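Malonyl coenzyme A-acyl carrier protein transacylase (Helicobacter pylori, PDB 2H1Y) probably transfers the malonyl group of malonyl-CoA to the holo-acyl carrier protein, giving malonyl-ACP and free CoA, a step that supplies fatty acid synthesis. Local coordinates at residues A[69-74]-A[126-131]; A[107-111]-A[237-241]; A[162-166]-A[178-184]; A[221-225]-A[256-260]; A[266-271]-A[292-296]. All coordinates share one frame. Residues are numbered along the deposited sequence.

Interaction 1 (A[69-74]-A[126-131]); sequences SAYTQP and THQRGK
Both segments are helical. Their axes come within 6.8 Å, and their N-to-C directions make an angle of 145°, so the helices run roughly antiparallel. Ala70 CA lies 3.9 Å from Gly130 CA, and Pro74 CA lies 5.2 Å from Thr126 CA. Pro74 has no amide hydrogen for the turn before it, and helix 69-74 is kinked there. Gly130 makes the close approach possible. Its CA sits 3.6 Å from Ser69 O, and a CB on it would clash with Ser69 O and Ala70 N. His127 CA also makes a CA-H...O contact with Ala70 O at 3.4 Å. This is glycine-mediated helix packing in the acyltransferase core. His127 (chi1 t) turns its ring edge to the face of Tyr71 (chi1 m), an offset edge-to-face pair with centroids 5.0 Å apart and planes at 73°. Ala70 CB covers one face of the imidazole. Arg129 is extended, with chi1 to chi3 all t. Its NH1 donates to Gln73 OE1 at 2.8 Å, while its NH2 bonds Ser104 and Gln259. In FabD relatives an arginine binds the malonyl carboxylate, and Arg129 is probably its counterpart. Pro74 CB meets Thr126 OG1 at 3.3 Å; that hydroxyl is hydrogen-bonded to Ala122 O.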
# COMPACT_ATOMS: atom_id res chain seq x y z
N SER A 69 12.68 2.56 -3.12
CA SER A 69 11.60 1.56 -3.10
C SER A 69 11.97 0.34 -2.27
O SER A 69 11.14 -0.20 -1.56
CB SER A 69 11.21 1.12 -4.52
OG SER A 69 10.56 2.16 -5.25
N ALA A 70 13.24 -0.08 -2.34
CA ALA A 70 13.67 -1.27 -1.60
C ALA A 70 13.61 -1.07 -0.08
O ALA A 70 13.50 -2.05 0.67
CB ALA A 70 15.05 -1.71 -2.03
N TYR A 71 13.68 0.18 0.38
CA TYR A 71 13.59 0.42 1.82
C TYR A 71 12.29 1.07 2.27
O TYR A 71 11.85 0.89 3.43
CB TYR A 71 14.85 1.12 2.37
CG TYR A 71 16.06 0.25 2.13
CD1 TYR A 71 16.39 -0.78 3.02
CD2 TYR A 71 16.83 0.39 0.98
CE1 TYR A 71 17.48 -1.61 2.79
CE2 TYR A 71 17.93 -0.43 0.74
CZ TYR A 71 18.25 -1.43 1.65
OH TYR A 71 19.35 -2.23 1.41
N THR A 72 11.65 1.78 1.35
CA THR A 72 10.32 2.31 1.59
C THR A 72 9.28 1.21 1.83
O THR A 72 8.58 1.20 2.87
CB THR A 72 9.88 3.14 0.43
OG1 THR A 72 10.87 4.12 0.20
CG2 THR A 72 8.60 3.83 0.76
N GLN A 73 9.21 0.27 0.88
CA GLN A 73 8.23 -0.80 0.94
C GLN A 73 8.28 -1.57 2.30
O GLN A 73 7.25 -1.69 2.96
CB GLN A 73 8.31 -1.68 -0.31
CG GLN A 73 8.00 -0.87 -1.60
CD GLN A 73 7.64 -1.73 -2.83
OE1 GLN A 73 7.35 -2.92 -2.72
NE2 GLN A 73 7.63 -1.11 -3.99
N PRO A 74 9.47 -2.04 2.74
CA PRO A 74 9.51 -2.67 4.06
C PRO A 74 9.35 -1.73 5.26
O PRO A 74 8.98 -2.20 6.34
CB PRO A 74 10.87 -3.35 4.09
CG PRO A 74 11.70 -2.57 3.17
CD PRO A 74 10.79 -2.08 2.08
N THR A 126 9.08 -7.77 0.87
CA THR A 126 8.83 -6.36 0.53
C THR A 126 10.09 -5.64 0.04
O THR A 126 10.05 -4.95 -0.97
CB THR A 126 8.13 -5.56 1.68
OG1 THR A 126 8.87 -5.69 2.90
CG2 THR A 126 6.69 -6.03 1.89
N HIS A 127 11.21 -5.84 0.74
CA HIS A 127 12.49 -5.29 0.30
C HIS A 127 12.79 -5.75 -1.12
O HIS A 127 13.27 -4.97 -1.96
CB HIS A 127 13.60 -5.72 1.26
CG HIS A 127 14.98 -5.41 0.78
ND1 HIS A 127 15.69 -6.24 -0.07
CD2 HIS A 127 15.81 -4.37 1.04
CE1 HIS A 127 16.87 -5.73 -0.32
NE2 HIS A 127 16.98 -4.59 0.34
N GLN A 128 12.47 -7.00 -1.42
CA GLN A 128 12.73 -7.57 -2.73
C GLN A 128 11.82 -6.95 -3.80
O GLN A 128 12.29 -6.57 -4.89
CB GLN A 128 12.61 -9.10 -2.65
CG GLN A 128 13.52 -9.95 -3.58
CD GLN A 128 14.97 -9.49 -3.73
OE1 GLN A 128 15.47 -9.40 -4.85
NE2 GLN A 128 15.65 -9.22 -2.62
N ARG A 129 10.54 -6.80 -3.47
CA ARG A 129 9.56 -6.19 -4.38
C ARG A 129 10.03 -4.81 -4.81
O ARG A 129 9.93 -4.45 -5.97
CB ARG A 129 8.20 -6.10 -3.69
CG ARG A 129 7.01 -5.65 -4.57
CD ARG A 129 5.79 -5.49 -3.66
NE ARG A 129 4.56 -5.05 -4.31
CZ ARG A 129 4.17 -3.78 -4.46
NH1 ARG A 129 4.93 -2.77 -4.03
NH2 ARG A 129 3.00 -3.52 -5.05
N GLY A 130 10.56 -4.04 -3.85
CA GLY A 130 11.10 -2.72 -4.16
C GLY A 130 12.35 -2.79 -5.01
O GLY A 130 12.54 -1.97 -5.92
N LYS A 131 13.20 -3.77 -4.72
CA LYS A 131 14.47 -3.92 -5.42
C LYS A 131 14.20 -4.31 -6.86
O LYS A 131 14.79 -3.74 -7.80
CB LYS A 131 15.30 -4.99 -4.73
CG LYS A 131 16.77 -4.89 -4.98
CD LYS A 131 17.55 -5.93 -4.17
CE LYS A 131 19.04 -5.57 -4.14
NZ LYS A 131 19.53 -5.15 -5.50

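Interaction 2 (A[107-111]-A[237-241])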
# COMPACT_ATOMS: atom_id res chain seq x y z
N GLU A 107 -1.15 -4.23 -0.06
CA GLU A 107 -1.83 -5.52 -0.21
C GLU A 107 -1.02 -6.66 0.43
O GLU A 107 -1.57 -7.46 1.19
CB GLU A 107 -2.16 -5.81 -1.67
CG GLU A 107 -3.28 -6.81 -1.79
CD GLU A 107 -3.82 -6.91 -3.18
OE1 GLU A 107 -4.17 -8.03 -3.59
OE2 GLU A 107 -3.89 -5.87 -3.87
N VAL A 108 0.28 -6.68 0.14
CA VAL A 108 1.22 -7.59 0.79
C VAL A 108 1.09 -7.50 2.31
O VAL A 108 0.86 -8.53 2.97
CB VAL A 108 2.67 -7.30 0.40
CG1 VAL A 108 3.61 -8.32 1.07
CG2 VAL A 108 2.85 -7.34 -1.12
N SER A 109 1.19 -6.29 2.86
CA SER A 109 0.93 -6.08 4.28
C SER A 109 -0.30 -6.81 4.74
O SER A 109 -0.24 -7.53 5.73
CB SER A 109 0.74 -4.61 4.63
OG SER A 109 1.96 -3.91 4.53
N ALA A 110 -1.41 -6.60 4.03
CA ALA A 110 -2.70 -7.17 4.40
C ALA A 110 -2.67 -8.71 4.40
O ALA A 110 -3.03 -9.35 5.41
CB ALA A 110 -3.77 -6.65 3.50
N VAL A 111 -2.18 -9.30 3.30
CA VAL A 111 -1.89 -10.74 3.22
C VAL A 111 -1.05 -11.25 4.41
O VAL A 111 -1.40 -12.25 5.04
CB VAL A 111 -1.17 -11.09 1.89
CG1 VAL A 111 -0.58 -12.51 1.93
CG2 VAL A 111 -2.12 -10.93 0.71
N ILE A 237 -8.77 -10.78 1.88
CA ILE A 237 -8.24 -9.52 1.40
C ILE A 237 -8.80 -9.22 0.01
O ILE A 237 -9.14 -10.14 -0.73
CB ILE A 237 -6.67 -9.43 1.47
CG1 ILE A 237 -6.04 -9.50 0.10
CG2 ILE A 237 -6.05 -10.51 2.37
CD1 ILE A 237 -5.76 -8.18 -0.48
N ILE A 238 -8.92 -7.93 -0.31
CA ILE A 238 -9.47 -7.49 -1.58
C ILE A 238 -8.34 -7.15 -2.56
O ILE A 238 -7.45 -6.35 -2.25
CB ILE A 238 -10.41 -6.27 -1.40
CG1 ILE A 238 -11.27 -6.43 -0.15
CG2 ILE A 238 -11.27 -6.06 -2.63
CD1 ILE A 238 -12.31 -7.56 -0.20
N SER A 239 -8.36 -7.76 -3.74
CA SER A 239 -7.30 -7.59 -4.71
C SER A 239 -7.38 -6.22 -5.41
O SER A 239 -8.40 -5.87 -6.00
CB SER A 239 -7.36 -8.72 -5.74
OG SER A 239 -6.70 -8.38 -6.96
N ASN A 240 -6.29 -5.44 -5.36
CA ASN A 240 -6.20 -4.24 -6.19
C ASN A 240 -6.34 -4.60 -7.67
O ASN A 240 -6.79 -3.77 -8.47
CB ASN A 240 -4.87 -3.51 -6.00
CG ASN A 240 -4.72 -2.87 -4.62
OD1 ASN A 240 -5.67 -2.72 -3.85
ND2 ASN A 240 -3.50 -2.47 -4.31
N ALA A 241 -5.96 -5.82 -8.03
CA ALA A 241 -5.96 -6.21 -9.45
C ALA A 241 -7.36 -6.54 -10.03
O ALA A 241 -7.70 -6.06 -11.12
CB ALA A 241 -4.97 -7.34 -9.68
O HOH W 1 -4.13 -8.10 -6.53
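Helix 105-116 packs here on strand 236-238 and the loop after it, as part of the helix-and-sheet core of the acyltransferase fold. The strand runs parallel to strand 99-102, which leads into this helix. Ile237 comes first. Its CA-to-CB bond points toward the helix, and it has the most surface covered on its side of the contact. Its CB is 4.5 Å from Ala110 CB, and its CG1 is 4.2 Å from Val111 CG2. Ala110 and Val111 thus share one branched side chain as their partner on the strand. Ile238 points away, as expected for the next residue of a strand, and its backbone pairs with Ala100. Ser239 begins the loop. Its CA passes 3.4 Å from Glu107 OE1, and a water joins the two side chains: it donates to Glu107 OE1 at 2.9 Å and accepts from Ser239 OG at 2.6 Å. Ser239 OG also accepts from Thr242 N and, weakly, from Ala241 N at 2.9 Å. Glu107 is buried, so its charge needs several partners. Tyr246 OH bonds its OE1 and Gln259 NE2 bonds its OE2. At Asn240 the chain has turned enough for the backbone to join them. Asn240 N donates to Glu107 OE2 at 2.9 Å, with a nearly straight N-H...O angle of 166°.

Interaction 3 (A[162-166]-A[178-184]); sequences TKNVW and LAGVKDD
Three backbone hydrogen bonds hold these segments together. Ala179 N donates to Trp166 O at 2.6 Å, and Trp166 N donates to Ala179 O at 2.8 Å. Trp166 and Ala179 are an antiparallel hydrogen-bonded pair, CA to CA 5.2 Å. Next to it Val165 and Gly180 form a non-hydrogen-bonded pair. Val181 N donates to Asn164 O at 3.2 Å. Thr162 to Val165 is a type II beta turn, with Asn164 at phi 72° and psi 22°, leading into the strand. The pairing lies at the open end of hairpin 165-172/175-179. The hairpin belongs to a four-stranded antiparallel sheet with strand order 2-3-1-4, consistent with the ferredoxin-like small subdomain of this family. At Gly180, phi 155° and psi -159°, a CB would jam against Ala179 O and also strike Asn164 O. The chain turns a corner here, and Val181 is the N-cap of helix 182-185. Val165 (chi1 t) lies on one face of the sheet. Its CG1 is 4.4 Å from Leu178 CD1, and its CG2 is 4.0 Å from Asp184 CB. Trp166 (chi1 m) is on the face shared with Ala179, its ring edge 4.4 Å from Gly180 CA at CE3. Asn164 CB meets Val181 CG2 at 3.9 Å.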
# COMPACT_ATOMS: atom_id res chain seq x y z
N THR A 162 -1.80 6.24 -26.67
CA THR A 162 -0.50 6.91 -26.45
C THR A 162 0.59 5.93 -26.06
O THR A 162 0.47 5.22 -25.07
CB THR A 162 -0.58 8.03 -25.36
OG1 THR A 162 -1.48 9.07 -25.79
CG2 THR A 162 0.79 8.63 -25.08
N LYS A 163 1.66 5.91 -26.85
CA LYS A 163 2.82 5.06 -26.57
C LYS A 163 3.48 5.40 -25.22
O LYS A 163 3.62 6.57 -24.86
CB LYS A 163 3.86 5.14 -27.70
CG LYS A 163 3.39 4.54 -29.07
CD LYS A 163 4.58 4.37 -30.08
CE LYS A 163 4.14 4.40 -31.57
NZ LYS A 163 3.35 3.20 -31.98
N ASN A 164 3.83 4.35 -24.48
CA ASN A 164 4.66 4.45 -23.29
C ASN A 164 4.03 5.06 -22.03
O ASN A 164 4.73 5.47 -21.11
CB ASN A 164 6.02 5.07 -23.63
CG ASN A 164 6.89 4.13 -24.50
OD1 ASN A 164 7.67 4.58 -25.34
ND2 ASN A 164 6.75 2.81 -24.30
N VAL A 165 2.70 5.04 -21.97
CA VAL A 165 1.97 5.64 -20.86
C VAL A 165 0.80 4.74 -20.48
O VAL A 165 0.06 4.26 -21.33
CB VAL A 165 1.43 7.06 -21.25
CG1 VAL A 165 0.71 7.68 -20.08
CG2 VAL A 165 2.56 7.99 -21.66
N TRP A 166 0.63 4.51 -19.19
CA TRP A 166 -0.44 3.65 -18.71
C TRP A 166 -1.06 4.22 -17.44
O TRP A 166 -0.38 4.88 -16.65
CB TRP A 166 0.12 2.26 -18.39
CG TRP A 166 0.61 1.49 -19.60
CD1 TRP A 166 -0.13 0.63 -20.38
CD2 TRP A 166 1.93 1.49 -20.15
NE1 TRP A 166 0.65 0.11 -21.38
CE2 TRP A 166 1.92 0.62 -21.27
CE3 TRP A 166 3.12 2.14 -19.81
CZ2 TRP A 166 3.04 0.39 -22.05
CZ3 TRP A 166 4.24 1.91 -20.59
CH2 TRP A 166 4.19 1.05 -21.70
N LEU A 178 -0.59 7.92 -13.40
CA LEU A 178 -0.14 7.35 -14.66
C LEU A 178 1.29 6.87 -14.54
O LEU A 178 2.05 7.40 -13.72
CB LEU A 178 -0.29 8.34 -15.82
CG LEU A 178 -1.66 9.00 -16.03
CD1 LEU A 178 -1.58 10.05 -17.14
CD2 LEU A 178 -2.82 8.03 -16.26
N ALA A 179 1.65 5.85 -15.31
CA ALA A 179 3.02 5.33 -15.25
C ALA A 179 3.63 5.31 -16.64
O ALA A 179 2.91 5.21 -17.63
CB ALA A 179 3.05 3.97 -14.63
N GLY A 180 4.95 5.42 -16.71
CA GLY A 180 5.62 5.34 -18.00
C GLY A 180 6.97 6.01 -18.12
O GLY A 180 7.67 6.25 -17.13
N VAL A 181 7.34 6.29 -19.38
CA VAL A 181 8.60 6.96 -19.67
C VAL A 181 8.35 8.43 -19.39
O VAL A 181 7.36 9.01 -19.85
CB VAL A 181 9.07 6.72 -21.14
CG1 VAL A 181 10.37 7.46 -21.42
CG2 VAL A 181 9.25 5.23 -21.42
N LYS A 182 9.24 8.99 -18.59
CA LYS A 182 9.14 10.36 -18.12
C LYS A 182 8.72 11.31 -19.23
O LYS A 182 7.60 11.82 -19.20
CB LYS A 182 10.46 10.81 -17.51
CG LYS A 182 10.46 12.26 -17.05
CD LYS A 182 9.84 12.38 -15.69
CE LYS A 182 10.90 12.68 -14.66
NZ LYS A 182 10.90 14.13 -14.42
N ASP A 183 9.58 11.51 -20.22
CA ASP A 183 9.31 12.51 -21.26
C ASP A 183 7.95 12.30 -21.88
O ASP A 183 7.25 13.27 -22.17
CB ASP A 183 10.39 12.50 -22.34
CG ASP A 183 11.80 12.71 -21.79
OD1 ASP A 183 12.73 12.12 -22.37
OD2 ASP A 183 11.99 13.46 -20.79
N ASP A 184 7.57 11.03 -22.06
CA ASP A 184 6.29 10.68 -22.66
C ASP A 184 5.10 11.12 -21.79
O ASP A 184 4.04 11.43 -22.33
CB ASP A 184 6.22 9.17 -22.93
CG ASP A 184 7.04 8.75 -24.14
OD1 ASP A 184 6.56 8.98 -25.27
OD2 ASP A 184 8.14 8.19 -23.97

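Interaction 4 (A[221-225]-A[256-260])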
# COMPACT_ATOMS: atom_id res chain seq x y z
N PHE A 221 9.15 -12.78 -8.82
CA PHE A 221 8.32 -12.44 -7.69
C PHE A 221 7.41 -13.61 -7.31
O PHE A 221 7.31 -13.97 -6.15
CB PHE A 221 7.52 -11.16 -7.95
CG PHE A 221 7.06 -10.48 -6.70
CD1 PHE A 221 7.98 -10.08 -5.74
CD2 PHE A 221 5.72 -10.27 -6.47
CE1 PHE A 221 7.56 -9.47 -4.58
CE2 PHE A 221 5.30 -9.65 -5.32
CZ PHE A 221 6.22 -9.25 -4.37
N GLN A 222 6.79 -14.20 -8.32
CA GLN A 222 5.95 -15.39 -8.13
C GLN A 222 6.71 -16.48 -7.36
O GLN A 222 6.22 -17.01 -6.35
CB GLN A 222 5.54 -15.91 -9.50
CG GLN A 222 4.17 -16.54 -9.54
CD GLN A 222 3.59 -16.53 -10.95
OE1 GLN A 222 3.37 -15.46 -11.54
NE2 GLN A 222 3.36 -17.72 -11.51
N GLU A 223 7.92 -16.77 -7.82
CA GLU A 223 8.83 -17.69 -7.14
C GLU A 223 8.98 -17.37 -5.65
O GLU A 223 8.87 -18.25 -4.80
CB GLU A 223 10.18 -17.69 -7.84
CG GLU A 223 11.17 -18.71 -7.31
CD GLU A 223 12.51 -18.61 -8.03
OE1 GLU A 223 12.98 -17.47 -8.28
OE2 GLU A 223 13.09 -19.68 -8.36
N LEU A 224 9.23 -16.09 -5.35
CA LEU A 224 9.40 -15.66 -3.96
C LEU A 224 8.12 -15.77 -3.10
O LEU A 224 8.20 -16.09 -1.91
CB LEU A 224 10.00 -14.27 -3.91
CG LEU A 224 11.51 -14.18 -4.15
CD1 LEU A 224 12.04 -12.98 -3.38
CD2 LEU A 224 12.30 -15.45 -3.73
N LEU A 225 6.96 -15.53 -3.71
CA LEU A 225 5.65 -15.74 -3.08
C LEU A 225 5.36 -17.21 -2.73
O LEU A 225 4.89 -17.52 -1.62
CB LEU A 225 4.53 -15.19 -3.99
CG LEU A 225 4.41 -13.66 -4.09
CD1 LEU A 225 3.74 -13.24 -5.40
CD2 LEU A 225 3.63 -13.13 -2.91
N LEU A 256 -1.10 -11.24 -5.99
CA LEU A 256 0.02 -10.35 -5.69
C LEU A 256 1.01 -10.27 -6.85
O LEU A 256 1.80 -9.33 -6.91
CB LEU A 256 0.75 -10.75 -4.40
CG LEU A 256 0.04 -10.52 -3.06
CD1 LEU A 256 0.86 -11.02 -1.88
CD2 LEU A 256 -0.35 -9.04 -2.84
N SER A 257 0.96 -11.25 -7.77
CA SER A 257 1.81 -11.24 -8.98
C SER A 257 1.23 -10.26 -9.96
O SER A 257 1.88 -9.33 -10.41
CB SER A 257 1.79 -12.59 -9.72
OG SER A 257 2.44 -13.64 -9.03
N LEU A 258 -0.03 -10.51 -10.27
CA LEU A 258 -0.76 -9.81 -11.30
C LEU A 258 -0.91 -8.31 -10.97
O LEU A 258 -0.90 -7.46 -11.87
CB LEU A 258 -2.12 -10.50 -11.45
CG LEU A 258 -2.87 -10.43 -12.78
CD1 LEU A 258 -4.16 -9.60 -12.65
CD2 LEU A 258 -1.97 -9.97 -13.96
N GLN A 259 -1.05 -8.02 -9.68
CA GLN A 259 -1.14 -6.66 -9.18
C GLN A 259 -0.11 -5.75 -9.85
O GLN A 259 -0.47 -4.70 -10.38
CB GLN A 259 -0.93 -6.67 -7.66
CG GLN A 259 -1.35 -5.39 -6.97
CD GLN A 259 -0.41 -5.02 -5.87
OE1 GLN A 259 0.81 -4.93 -6.08
NE2 GLN A 259 -0.95 -4.81 -4.68
N LEU A 260 1.15 -6.20 -9.85
CA LEU A 260 2.33 -5.45 -10.33
C LEU A 260 2.21 -4.87 -11.73
O LEU A 260 2.83 -3.86 -12.02
CB LEU A 260 3.58 -6.33 -10.28
CG LEU A 260 3.91 -6.94 -8.92
CD1 LEU A 260 4.89 -8.08 -9.08
CD2 LEU A 260 4.43 -5.89 -7.94
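Ser257, Phe221 and Leu225 carry the most buried surface in this contact between helix 218-228 and helix 249-259. The closest backbone approach is Gln222 CA to Ser257 CA, 5.9 Å. A small residue at Ser257 lets the helices come this near. Its OG lies 3.9 Å from Leu225 CD1 and 3.2 Å from Gln222 OE1. The same hydroxyl is hydrogen-bonded to Val253 O, one turn back in its own helix, so its polar need is met locally.

Phe221 and Leu225 are one helical turn apart, and both point toward the other segment. Phe221 (chi1 t) reaches Leu260, with CD2 to CD1 at 3.5 Å. Its ring edge also faces Leu256 O, 3.9 Å from CE2. Leu225 CD2 packs on Leu256 CD1 at 3.6 Å. Two leucines, Leu256 and Leu260, thus receive the two apolar residues of helix 218-228. The packing extends to other helices. Phe221 also touches Leu125 and Arg129 of helix 119-137, and Leu256 touches Val108 and Val111 of helix 105-116. The contact therefore forms part of a helical cluster in the large subdomain of the acyltransferase fold.

Hydrogen bonding between the two segments is absent. The joint rests on van der Waals packing and the burial of apolar surface, so it depends on fit rather than on directional bonds.

Interaction 5 (A[266-271]-A[292-296]); sequences YQDCVK and LNKRL
Segment 266-271 is one short helix, and 292-296 starts as helix and passes into a turn. Backbones stay apart: the nearest pair, Gln267 CA and Leu296 CA, is 7.1 Å. Side chains fill the gap. Leu296 is the main bump, with 104 Å² covered. Its backbone is held by Leu296 N to Asn293 O at 2.8 Å, and its side chain (chi1 m, chi2 t) points toward the helix. It fits a hollow formed by Tyr266, Gln267, Val270 and Lys271. Leu296 CD1 lies 4.0 Å from Tyr266 CE2. Leu296 CB lies 4.2 Å from Val270 CG1, and its CD2 lies 4.0 Å from Lys271 CE. Tyr266 is the bump from the other side. With chi1 t its ring reaches out between Leu292 and Leu296, and its CD2 is 4.0 Å from Leu292 CD1. Its OH donates to Asn293 OD1 at 3.0 Å, near the ring plane. Val270 CG2 lies against the same OD1 at 3.9 Å. Asn293 ND2 bonds Thr301 OG1, so this side chain also links to the start of strand 301-304. Tyr266 and Asn293 both touch Leu18 of strand 15-19. Both segments thus lie against the central sheet. Helix 288-294 joins the parallel neighbours 279-283 and 301-304, the beta-alpha-beta arrangement of the acyltransferase alpha/beta core.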
# COMPACT_ATOMS: atom_id res chain seq x y z
N TYR A 266 -8.14 1.03 -6.50
CA TYR A 266 -8.48 1.32 -5.11
C TYR A 266 -9.92 1.83 -4.94
O TYR A 266 -10.62 1.42 -4.00
CB TYR A 266 -7.45 2.28 -4.48
CG TYR A 266 -7.74 2.49 -3.03
CD1 TYR A 266 -7.35 1.56 -2.07
CD2 TYR A 266 -8.46 3.60 -2.61
CE1 TYR A 266 -7.66 1.76 -0.72
CE2 TYR A 266 -8.78 3.81 -1.26
CZ TYR A 266 -8.37 2.89 -0.33
OH TYR A 266 -8.69 3.10 0.99
N GLN A 267 -10.35 2.71 -5.85
CA GLN A 267 -11.75 3.16 -5.95
C GLN A 267 -12.79 2.02 -6.01
O GLN A 267 -13.69 1.96 -5.16
CB GLN A 267 -11.91 4.05 -7.17
CG GLN A 267 -13.35 4.34 -7.50
CD GLN A 267 -13.51 5.61 -8.29
OE1 GLN A 267 -12.98 5.75 -9.39
NE2 GLN A 267 -14.25 6.54 -7.73
N ASP A 268 -12.68 1.15 -7.00
CA ASP A 268 -13.62 0.03 -7.15
C ASP A 268 -13.64 -0.84 -5.90
O ASP A 268 -14.71 -1.29 -5.47
CB ASP A 268 -13.31 -0.81 -8.40
CG ASP A 268 -13.42 -0.01 -9.67
OD1 ASP A 268 -14.29 0.88 -9.71
OD2 ASP A 268 -12.63 -0.24 -10.62
N CYS A 269 -12.46 -1.04 -5.32
CA CYS A 269 -12.31 -1.87 -4.13
C CYS A 269 -13.08 -1.33 -2.94
O CYS A 269 -13.77 -2.10 -2.26
CB CYS A 269 -10.84 -2.04 -3.77
SG CYS A 269 -9.98 -3.16 -4.87
N VAL A 270 -12.98 -0.03 -2.71
CA VAL A 270 -13.71 0.60 -1.62
C VAL A 270 -15.23 0.52 -1.89
O VAL A 270 -16.00 0.07 -1.04
CB VAL A 270 -13.20 2.04 -1.31
CG1 VAL A 270 -14.03 2.69 -0.23
CG2 VAL A 270 -11.76 2.01 -0.86
N LYS A 271 -15.64 0.91 -3.09
CA LYS A 271 -17.07 0.95 -3.44
C LYS A 271 -17.77 -0.42 -3.33
O LYS A 271 -18.79 -0.54 -2.66
CB LYS A 271 -17.26 1.57 -4.83
CG LYS A 271 -16.85 3.04 -4.92
CD LYS A 271 -17.48 3.75 -6.12
CE LYS A 271 -17.24 5.27 -6.06
NZ LYS A 271 -17.29 5.95 -7.41
N LEU A 292 -8.19 9.44 0.69
CA LEU A 292 -8.87 8.91 -0.48
C LEU A 292 -10.32 8.51 -0.20
O LEU A 292 -11.16 8.63 -1.07
CB LEU A 292 -8.10 7.74 -1.09
CG LEU A 292 -6.69 8.02 -1.64
CD1 LEU A 292 -6.06 6.73 -2.19
CD2 LEU A 292 -6.65 9.15 -2.71
N ASN A 293 -10.61 8.05 1.01
CA ASN A 293 -11.97 7.68 1.39
C ASN A 293 -12.92 8.86 1.59
O ASN A 293 -14.12 8.70 1.46
CB ASN A 293 -12.00 6.82 2.65
CG ASN A 293 -11.37 5.45 2.45
OD1 ASN A 293 -10.95 5.07 1.34
ND2 ASN A 293 -11.29 4.70 3.54
N LYS A 294 -12.38 10.03 1.91
CA LYS A 294 -13.21 11.22 2.02
C LYS A 294 -14.07 11.30 0.78
O LYS A 294 -15.28 11.48 0.87
CB LYS A 294 -12.37 12.50 2.14
CG LYS A 294 -11.68 12.71 3.50
CD LYS A 294 -12.64 12.51 4.67
CE LYS A 294 -11.91 12.63 6.00
NZ LYS A 294 -12.88 12.80 7.10
N ARG A 295 -13.43 11.12 -0.38
CA ARG A 295 -14.10 11.21 -1.68
C ARG A 295 -14.85 9.93 -2.07
O ARG A 295 -15.55 9.91 -3.07
CB ARG A 295 -13.10 11.55 -2.81
CG ARG A 295 -11.97 12.55 -2.48
CD ARG A 295 -12.38 14.01 -2.65
NE ARG A 295 -12.65 14.59 -1.33
CZ ARG A 295 -13.87 14.81 -0.85
NH1 ARG A 295 -14.93 14.56 -1.61
NH2 ARG A 295 -14.02 15.30 0.37
N LEU A 296 -14.73 8.88 -1.26
CA LEU A 296 -15.22 7.56 -1.65
C LEU A 296 -16.28 6.94 -0.74
O LEU A 296 -16.95 6.00 -1.13
CB LEU A 296 -14.04 6.60 -1.73
CG LEU A 296 -13.13 6.77 -2.92
CD1 LEU A 296 -11.83 6.02 -2.67
CD2 LEU A 296 -13.84 6.30 -4.21

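In the fold
From the N terminus, interaction 1 opens at 69-74 and closes at 126-131. Interaction 2 opens between them, at 107-111, so the two cross. Interaction 2 closes only at 237-241, and its long span includes all of interaction 3, a short hairpin closure in the separate small sheet. Interaction 4 starts at 221-225, within the same span, and ends at 256-260 beyond it, so it crosses interaction 2. Interaction 5 follows in series. Interactions 1, 2 and 4 touch one another through Arg129, Val108, Glu107 and Gln259, joining five helices to the main sheet. Interaction 5 meets interaction 2 at Cys269. Interaction 3 touches none of them.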